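Local atomic coordinates of monalysin (Pseudomonas entomophila, PDB entry 4MKO), a protein that forms beta-barrel pores in host cell membranes, acting as a cytolytic and hemolytic toxin that damages the Drosophila intestine and contributes to bacterial virulence. Residues G136-Y141 with R187-S192; E63-P68 with T130-P135; S24-G29 with N194-L199. All blocks are in the same frame, centred on the assembly; numbering follows the deposited sequence.

Contact 1. Residues G136-Y141 with R187-S192; sequences GTFVIY and RVIVPS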
loop_
_atom_site.group_PDB
_atom_site.type_symbol
_atom_site.label_atom_id
_atom_site.label_comp_id
_atom_site.label_asym_id
_atom_site.label_seq_id
_atom_site.Cartn_x
_atom_site.Cartn_y
_atom_site.Cartn_z
ATOM N N GLY A 136 -13.006 -6.698 27.385
ATOM C CA GLY A 136 -13.056 -6.899 25.947
ATOM C C GLY A 136 -11.807 -7.422 25.299
ATOM O O GLY A 136 -10.728 -7.419 25.894
ATOM N N THR A 137 -11.978 -7.897 24.070
ATOM C CA THR A 137 -10.891 -8.359 23.226
ATOM C C THR A 137 -10.891 -7.415 22.035
ATOM O O THR A 137 -11.947 -7.159 21.450
ATOM C CB THR A 137 -11.044 -9.838 22.867
ATOM O OG1 THR A 137 -11.084 -10.585 24.084
ATOM C CG2 THR A 137 -9.896 -10.342 22.014
ATOM N N PHE A 138 -9.723 -6.875 21.717
ATOM C CA PHE A 138 -9.553 -5.866 20.670
ATOM C C PHE A 138 -8.415 -6.222 19.736
ATOM O O PHE A 138 -7.407 -6.797 20.162
ATOM C CB PHE A 138 -9.281 -4.478 21.301
ATOM C CG PHE A 138 -10.233 -4.139 22.427
ATOM C CD1 PHE A 138 -11.518 -3.691 22.158
ATOM C CD2 PHE A 138 -9.880 -4.375 23.753
ATOM C CE1 PHE A 138 -12.422 -3.427 23.201
ATOM C CE2 PHE A 138 -10.776 -4.099 24.794
ATOM C CZ PHE A 138 -12.042 -3.622 24.509
ATOM N N VAL A 139 -8.580 -5.862 18.464
ATOM C CA VAL A 139 -7.584 -6.111 17.420
ATOM C C VAL A 139 -7.131 -4.760 16.914
ATOM O O VAL A 139 -7.956 -3.876 16.686
ATOM C CB VAL A 139 -8.097 -7.013 16.260
ATOM C CG1 VAL A 139 -6.935 -7.440 15.365
ATOM C CG2 VAL A 139 -8.849 -8.246 16.793
ATOM N N ILE A 140 -5.824 -4.606 16.771
ATOM C CA ILE A 140 -5.190 -3.396 16.278
ATOM C C ILE A 140 -4.677 -3.661 14.879
ATOM O O ILE A 140 -4.015 -4.676 14.647
ATOM C CB ILE A 140 -4.046 -2.963 17.218
ATOM C CG1 ILE A 140 -4.579 -2.813 18.666
ATOM C CG2 ILE A 140 -3.384 -1.668 16.700
ATOM C CD1 ILE A 140 -3.498 -2.520 19.721
ATOM N N TYR A 141 -4.928 -2.710 13.966
ATOM C CA TYR A 141 -4.443 -2.791 12.582
ATOM C C TYR A 141 -3.779 -1.479 12.211
ATOM O O TYR A 141 -4.093 -0.455 12.815
ATOM C CB TYR A 141 -5.613 -2.990 11.602
ATOM C CG TYR A 141 -6.560 -4.116 11.935
ATOM C CD1 TYR A 141 -6.346 -5.402 11.445
ATOM C CD2 TYR A 141 -7.698 -3.889 12.708
ATOM C CE1 TYR A 141 -7.237 -6.442 11.732
ATOM C CE2 TYR A 141 -8.590 -4.921 13.005
ATOM C CZ TYR A 141 -8.375 -6.186 12.485
ATOM O OH TYR A 141 -9.274 -7.189 12.779
ATOM N N ARG A 187 -3.852 3.973 12.631
ATOM C CA ARG A 187 -4.130 2.651 13.167
ATOM C C ARG A 187 -5.582 2.595 13.637
ATOM O O ARG A 187 -6.127 3.601 14.087
ATOM C CB ARG A 187 -3.143 2.284 14.296
ATOM C CG ARG A 187 -3.314 3.087 15.594
ATOM C CD ARG A 187 -4.252 2.417 16.583
ATOM N NE ARG A 187 -4.473 3.259 17.765
ATOM C CZ ARG A 187 -5.408 4.199 17.884
ATOM N NH1 ARG A 187 -6.222 4.471 16.868
ATOM N NH2 ARG A 187 -5.521 4.892 19.012
ATOM N N VAL A 188 -6.171 1.409 13.565
ATOM C CA VAL A 188 -7.557 1.156 13.927
ATOM C C VAL A 188 -7.563 0.143 15.055
ATOM O O VAL A 188 -6.828 -0.835 14.989
ATOM C CB VAL A 188 -8.329 0.605 12.685
ATOM C CG1 VAL A 188 -9.785 0.263 13.017
ATOM C CG2 VAL A 188 -8.267 1.590 11.508
ATOM N N ILE A 189 -8.442 0.341 16.045
ATOM C CA ILE A 189 -8.660 -0.621 17.136
ATOM C C ILE A 189 -10.137 -0.979 17.102
ATOM O O ILE A 189 -10.976 -0.086 17.156
ATOM C CB ILE A 189 -8.208 -0.112 18.544
ATOM C CG1 ILE A 189 -6.731 0.366 18.548
ATOM C CG2 ILE A 189 -8.412 -1.232 19.579
ATOM C CD1 ILE A 189 -6.295 1.028 19.867
ATOM N N VAL A 190 -10.462 -2.279 16.969
ATOM C CA VAL A 190 -11.849 -2.731 16.928
ATOM C C VAL A 190 -12.085 -3.885 17.904
ATOM O O VAL A 190 -11.202 -4.745 18.017
ATOM C CB VAL A 190 -12.365 -3.098 15.506
ATOM C CG1 VAL A 190 -12.494 -1.861 14.609
ATOM C CG2 VAL A 190 -11.512 -4.174 14.849
ATOM N N PRO A 191 -13.289 -3.994 18.528
ATOM C CA PRO A 191 -13.572 -5.182 19.357
ATOM C C PRO A 191 -13.542 -6.424 18.468
ATOM O O PRO A 191 -13.858 -6.314 17.277
ATOM C CB PRO A 191 -15.004 -4.934 19.875
ATOM C CG PRO A 191 -15.229 -3.473 19.710
ATOM C CD PRO A 191 -14.467 -3.108 18.464
ATOM N N SER A 192 -13.164 -7.588 19.035
ATOM C CA SER A 192 -13.082 -8.863 18.312
ATOM C C SER A 192 -14.395 -9.203 17.593
ATOM O O SER A 192 -14.362 -9.884 16.573
ATOM C CB SER A 192 -12.679 -9.993 19.255
ATOM O OG SER A 192 -13.610 -10.138 20.314
#
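The carbonyl oxygen of Val190 takes one N-H bond and one CA-H contact. Val139 N meets Val190 O at 2.9 Å, nearly straight (168°) and in the carbonyl plane, while Phe138 CA adds a CA-H...O approach of 3.3 Å to Val190 O. The return bond from Val190 N to Val139 O completes this hydrogen-bonded pair; Tyr141 and Val188 form the next. This ladder joins two long antiparallel strands, 136-151 and 173-191, in the mixed sheet of an aerolysin-like pore-forming toxin. On the face of Ile140 and Ile189, the two side chains lie side by side, CG1 of Ile140 3.8 Å from CG1 of Ile189, and Ile189 CD1 lies over one face of the Arg187 guanidinium, toward its rim. Arg187 bonds through NE to Tyr77 and through NH2 to Thr130. On the other face, Val190 CG2 reaches the Tyr141 ring at its edge, in plane, 3.5 Å from Tyr141 CE2. One step on, past the non-hydrogen-bonded pair Phe138-Pro191, Ser192 N gives the last bond, 2.7 Å from Thr137 O and above that carbonyl's plane. The Phe138 ring, turned beside its own backbone N (chi1 -47°), runs obliquely past Pro191 CA.

Contact 2. Residues E63-P68 with T130-P135; sequences ETISIP and TEMKGP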
loop_
_atom_site.group_PDB
_atom_site.type_symbol
_atom_site.label_atom_id
_atom_site.label_comp_id
_atom_site.label_asym_id
_atom_site.label_seq_id
_atom_site.Cartn_x
_atom_site.Cartn_y
_atom_site.Cartn_z
ATOM N N GLU A 63 -1.744 -6.535 16.343
ATOM C CA GLU A 63 -1.866 -7.427 17.501
ATOM C C GLU A 63 -3.287 -7.509 18.034
ATOM O O GLU A 63 -4.171 -6.754 17.613
ATOM C CB GLU A 63 -0.879 -7.041 18.627
ATOM C CG GLU A 63 -1.130 -5.684 19.263
ATOM C CD GLU A 63 -0.292 -5.414 20.500
ATOM O OE1 GLU A 63 -0.877 -5.052 21.547
ATOM O OE2 GLU A 63 0.951 -5.533 20.418
ATOM N N THR A 64 -3.500 -8.447 18.963
ATOM C CA THR A 64 -4.787 -8.647 19.615
ATOM C C THR A 64 -4.512 -8.565 21.116
ATOM O O THR A 64 -3.455 -9.013 21.567
ATOM C CB THR A 64 -5.400 -9.997 19.229
ATOM O OG1 THR A 64 -5.467 -10.103 17.809
ATOM C CG2 THR A 64 -6.778 -10.207 19.828
ATOM N N ILE A 65 -5.425 -7.936 21.862
ATOM C CA ILE A 65 -5.273 -7.808 23.312
ATOM C C ILE A 65 -6.625 -7.958 24.001
ATOM O O ILE A 65 -7.618 -7.390 23.528
ATOM C CB ILE A 65 -4.561 -6.468 23.713
ATOM C CG1 ILE A 65 -4.220 -6.422 25.227
ATOM C CG2 ILE A 65 -5.389 -5.234 23.325
ATOM C CD1 ILE A 65 -2.849 -6.837 25.570
ATOM N N SER A 66 -6.642 -8.704 25.141
ATOM C CA SER A 66 -7.839 -8.870 25.959
ATOM C C SER A 66 -7.581 -8.159 27.271
ATOM O O SER A 66 -6.513 -8.323 27.839
ATOM C CB SER A 66 -8.150 -10.344 26.199
ATOM O OG SER A 66 -8.560 -10.947 24.982
ATOM N N ILE A 67 -8.533 -7.325 27.716
ATOM C CA ILE A 67 -8.384 -6.531 28.945
ATOM C C ILE A 67 -9.528 -6.845 29.902
ATOM O O ILE A 67 -10.695 -6.800 29.496
ATOM C CB ILE A 67 -8.283 -5.008 28.639
ATOM C CG1 ILE A 67 -7.231 -4.716 27.556
ATOM C CG2 ILE A 67 -7.994 -4.202 29.916
ATOM C CD1 ILE A 67 -7.274 -3.257 26.983
ATOM N N PRO A 68 -9.220 -7.158 31.181
ATOM C CA PRO A 68 -10.302 -7.493 32.123
ATOM C C PRO A 68 -11.154 -6.300 32.519
ATOM O O PRO A 68 -10.763 -5.138 32.336
ATOM C CB PRO A 68 -9.568 -8.043 33.363
ATOM C CG PRO A 68 -8.139 -8.133 33.018
ATOM C CD PRO A 68 -7.887 -7.275 31.811
ATOM N N THR A 130 -1.937 3.685 23.306
ATOM C CA THR A 130 -3.347 4.042 23.446
ATOM C C THR A 130 -3.816 3.614 24.839
ATOM O O THR A 130 -3.630 2.451 25.220
ATOM C CB THR A 130 -4.231 3.428 22.329
ATOM O OG1 THR A 130 -3.741 3.864 21.062
ATOM C CG2 THR A 130 -5.702 3.842 22.447
ATOM N N GLU A 131 -4.436 4.543 25.583
ATOM C CA GLU A 131 -5.000 4.203 26.888
ATOM C C GLU A 131 -6.291 3.463 26.577
ATOM O O GLU A 131 -7.110 3.957 25.798
ATOM C CB GLU A 131 -5.254 5.450 27.757
ATOM C CG GLU A 131 -5.637 5.067 29.179
ATOM C CD GLU A 131 -5.892 6.226 30.122
ATOM O OE1 GLU A 131 -5.102 6.393 31.079
ATOM O OE2 GLU A 131 -6.896 6.948 29.926
ATOM N N MET A 132 -6.413 2.232 27.074
ATOM C CA MET A 132 -7.569 1.393 26.796
ATOM C C MET A 132 -8.132 0.834 28.098
ATOM O O MET A 132 -7.393 0.670 29.076
ATOM C CB MET A 132 -7.167 0.232 25.870
ATOM C CG MET A 132 -6.723 0.666 24.479
ATOM S SD MET A 132 -6.084 -0.746 23.562
ATOM C CE MET A 132 -7.599 -1.642 23.248
ATOM N N LYS A 133 -9.424 0.508 28.086
ATOM C CA LYS A 133 -10.151 -0.019 29.232
ATOM C C LYS A 133 -10.895 -1.296 28.861
ATOM O O LYS A 133 -11.469 -1.397 27.767
ATOM C CB LYS A 133 -11.150 1.043 29.731
ATOM C CG LYS A 133 -11.792 0.738 31.084
ATOM C CD LYS A 133 -12.747 1.845 31.514
ATOM C CE LYS A 133 -13.393 1.548 32.845
ATOM N NZ LYS A 133 -14.148 2.718 33.370
ATOM N N GLY A 134 -10.905 -2.251 29.787
ATOM C CA GLY A 134 -11.662 -3.478 29.594
ATOM C C GLY A 134 -13.100 -3.278 30.049
ATOM O O GLY A 134 -13.472 -2.176 30.473
ATOM N N PRO A 135 -13.956 -4.313 29.972
ATOM C CA PRO A 135 -13.677 -5.667 29.475
ATOM C C PRO A 135 -13.696 -5.719 27.950
ATOM O O PRO A 135 -14.352 -4.893 27.308
ATOM C CB PRO A 135 -14.811 -6.494 30.093
ATOM C CG PRO A 135 -15.972 -5.537 30.156
ATOM C CD PRO A 135 -15.369 -4.167 30.392
#
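Ile67 meets residues 130-135 with both of its branches. Its CD1, at the end of an extended arm (chi2 168°), lies 3.7 Å from Met132 CB, the two side chains crossing at about a right angle. The other branch, CG2, rests 3.5 Å from Gly134 N. Farther along, Ile65 CG2 makes a looser apolar contact, 4.2 Å from Met132 CE; the bend at chi3 of Met132 (72°) turns that methyl back toward Ile65 and Ile67. No conventional hydrogen bond links the segments. Carbonyl oxygens instead receive CA-H groups: Ile67 O has Pro135 CA at 3.2 Å and Gly134 CA somewhat farther away, while Pro68 O has Gly134 CA at 3.3 Å. Glycine fits closely at this crossing, because a CB there would collide with both oxygens. A cis peptide bond precedes Pro135.

In the next shell, strand 63-67 is held by backbone bonds to Phe138 and Gly136, and strand 130-133 pairs with Thr73 and Leu75 of strand 72-81. Met132 also touches Phe138 and Ile189. The contact thus brings together the two ends of the region 67-135, inferred to be the pore-forming segment of this toxin. With apolar side chains and CA-H...O contacts but no N-H...O ladder between 63-68 and 130-135, the two strands are packed against each other without being paired as sheet neighbours.

Contact 3. Residues S24-G29 with N194-L199; sequences SSPKQG and NAVTPL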
loop_
_atom_site.group_PDB
_atom_site.type_symbol
_atom_site.label_atom_id
_atom_site.label_comp_id
_atom_site.label_asym_id
_atom_site.label_seq_id
_atom_site.Cartn_x
_atom_site.Cartn_y
_atom_site.Cartn_z
ATOM N N SER A 24 -20.591 0.576 10.822
ATOM C CA SER A 24 -21.810 -0.231 10.600
ATOM C C SER A 24 -21.501 -1.683 10.202
ATOM O O SER A 24 -22.304 -2.567 10.491
ATOM C CB SER A 24 -22.761 0.440 9.607
ATOM O OG SER A 24 -22.232 0.503 8.295
ATOM N N SER A 25 -20.328 -1.926 9.565
ATOM C CA SER A 25 -19.886 -3.265 9.167
ATOM C C SER A 25 -18.346 -3.343 9.206
ATOM O O SER A 25 -17.698 -2.300 9.078
ATOM C CB SER A 25 -20.418 -3.618 7.777
ATOM O OG SER A 25 -19.888 -2.770 6.770
ATOM N N PRO A 26 -17.726 -4.550 9.409
ATOM C CA PRO A 26 -16.250 -4.617 9.448
ATOM C C PRO A 26 -15.620 -4.200 8.120
ATOM O O PRO A 26 -16.158 -4.502 7.058
ATOM C CB PRO A 26 -15.968 -6.102 9.725
ATOM C CG PRO A 26 -17.218 -6.630 10.338
ATOM C CD PRO A 26 -18.306 -5.904 9.609
ATOM N N LYS A 27 -14.483 -3.502 8.188
ATOM C CA LYS A 27 -13.796 -2.986 6.998
ATOM C C LYS A 27 -12.431 -3.646 6.841
ATOM O O LYS A 27 -11.748 -3.878 7.842
ATOM C CB LYS A 27 -13.651 -1.448 7.092
ATOM C CG LYS A 27 -14.974 -0.659 7.266
ATOM C CD LYS A 27 -16.060 -1.020 6.232
ATOM C CE LYS A 27 -17.315 -0.195 6.389
ATOM N NZ LYS A 27 -17.171 1.118 5.709
ATOM N N GLN A 28 -12.052 -3.996 5.599
ATOM C CA GLN A 28 -10.749 -4.630 5.338
ATOM C C GLN A 28 -9.873 -3.733 4.461
ATOM O O GLN A 28 -8.659 -3.705 4.628
ATOM C CB GLN A 28 -10.931 -5.965 4.597
ATOM C CG GLN A 28 -11.421 -7.124 5.453
ATOM C CD GLN A 28 -11.657 -8.325 4.579
ATOM O OE1 GLN A 28 -12.460 -8.291 3.634
ATOM N NE2 GLN A 28 -10.941 -9.404 4.852
ATOM N N GLY A 29 -10.482 -3.087 3.475
ATOM C CA GLY A 29 -9.711 -2.285 2.533
ATOM C C GLY A 29 -10.531 -1.695 1.410
ATOM O O GLY A 29 -11.734 -1.950 1.287
ATOM N N ASN A 194 -16.379 -6.916 16.076
ATOM C CA ASN A 194 -16.444 -6.069 14.874
ATOM C C ASN A 194 -15.226 -6.320 13.958
ATOM O O ASN A 194 -14.948 -5.544 13.029
ATOM C CB ASN A 194 -16.566 -4.578 15.244
ATOM C CG ASN A 194 -17.154 -3.729 14.132
ATOM O OD1 ASN A 194 -18.350 -3.796 13.822
ATOM N ND2 ASN A 194 -16.313 -2.951 13.464
ATOM N N ALA A 195 -14.510 -7.427 14.213
ATOM C CA ALA A 195 -13.328 -7.762 13.440
ATOM C C ALA A 195 -13.527 -8.969 12.541
ATOM O O ALA A 195 -14.218 -9.924 12.900
ATOM C CB ALA A 195 -12.147 -7.996 14.367
ATOM N N VAL A 196 -12.893 -8.916 11.368
ATOM C CA VAL A 196 -12.838 -10.013 10.401
ATOM C C VAL A 196 -11.355 -10.277 10.130
ATOM O O VAL A 196 -10.515 -9.445 10.497
ATOM C CB VAL A 196 -13.647 -9.752 9.098
ATOM C CG1 VAL A 196 -15.149 -9.843 9.357
ATOM C CG2 VAL A 196 -13.275 -8.415 8.455
ATOM N N THR A 197 -11.027 -11.416 9.497
ATOM C CA THR A 197 -9.636 -11.725 9.184
ATOM C C THR A 197 -9.090 -10.680 8.204
ATOM O O THR A 197 -9.703 -10.453 7.153
ATOM C CB THR A 197 -9.472 -13.175 8.730
ATOM O OG1 THR A 197 -10.034 -14.008 9.749
ATOM C CG2 THR A 197 -8.001 -13.557 8.520
ATOM N N PRO A 198 -8.005 -9.968 8.570
ATOM C CA PRO A 198 -7.496 -8.939 7.660
ATOM C C PRO A 198 -6.828 -9.535 6.433
ATOM O O PRO A 198 -6.445 -10.708 6.393
ATOM C CB PRO A 198 -6.492 -8.158 8.522
ATOM C CG PRO A 198 -5.987 -9.171 9.499
ATOM C CD PRO A 198 -7.178 -10.060 9.798
ATOM N N LEU A 199 -6.722 -8.708 5.415
ATOM C CA LEU A 199 -6.009 -9.068 4.207
ATOM C C LEU A 199 -4.519 -9.041 4.530
ATOM O O LEU A 199 -4.098 -8.337 5.457
ATOM C CB LEU A 199 -6.312 -8.032 3.113
ATOM C CG LEU A 199 -7.773 -7.955 2.641
ATOM C CD1 LEU A 199 -7.996 -6.743 1.758
ATOM C CD2 LEU A 199 -8.183 -9.231 1.899
HETATM O O HOH W 1 -7.502 -5.988 5.985
#
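Two irregular loops of the aerolysin-like fold run alongside each other here: 24-29 leads from helix 12-20 into strand 29-43, and the loop 194-199 joins strand 173-191 to helix 201-211. The direct hydrogen bond between them comes from the side chain of Gln28, whose NE2 donates an N-H to Thr197 O at 2.8 Å. The donor sits nearly along the C=O axis and the acceptor close to the amide plane, although the N-H...O angle is bent to 143°. Gln28 places CG beside its own backbone N (chi1 -76°) and runs extended beyond it (chi2 176°), so the amide reaches across to the backbone of 194-199. Its other end, OE1, bonds to Tyr7 OH; with both ends of the amide engaged, its rotation is probably fixed.

Van der Waals contacts centre on Val196. The ring of Pro26 crosses it at about a right angle, Pro26 CB lying 3.8 Å from Val196 CG2, and the same methyl is 3.8 Å from Gln28 CG. Carbon also meets polar atoms without a hydrogen bond: Pro26 CB comes within 3.5 Å of Asn194 O, and Leu199 packs its CD2 methyl 4.0 Å from Gln28 NE2. Leu199 also touches Phe4, Tyr7, Phe56 and Tyr58.

A water supplies the remaining polar link between the loops: it donates to Gln28 O at 2.9 Å and accepts from Leu199 N at 2.9 Å.

In the fold
Contacts 1 and 2 are partly buried and adjoin, whereas contact 3 is a surface contact. Strand 136-151 connects the first two: it pairs with 173-191 in contact 1 and with 46-67, which supplies one side of contact 2. The hydroxyls of Thr137 and Ser66 are probably hydrogen-bonded to each other. Contact 3 meets contact 1 where Tyr141 touches Ala195 and Pro198, but does not touch contact 2, their nearest atoms being about 8 Å apart. The chemistry shifts accordingly: a regular backbone ladder within the sheet, apolar and CA-H...O packing between strands of different sheets, and one side-chain hydrogen bond, one bridging water and a few van der Waals contacts between loops.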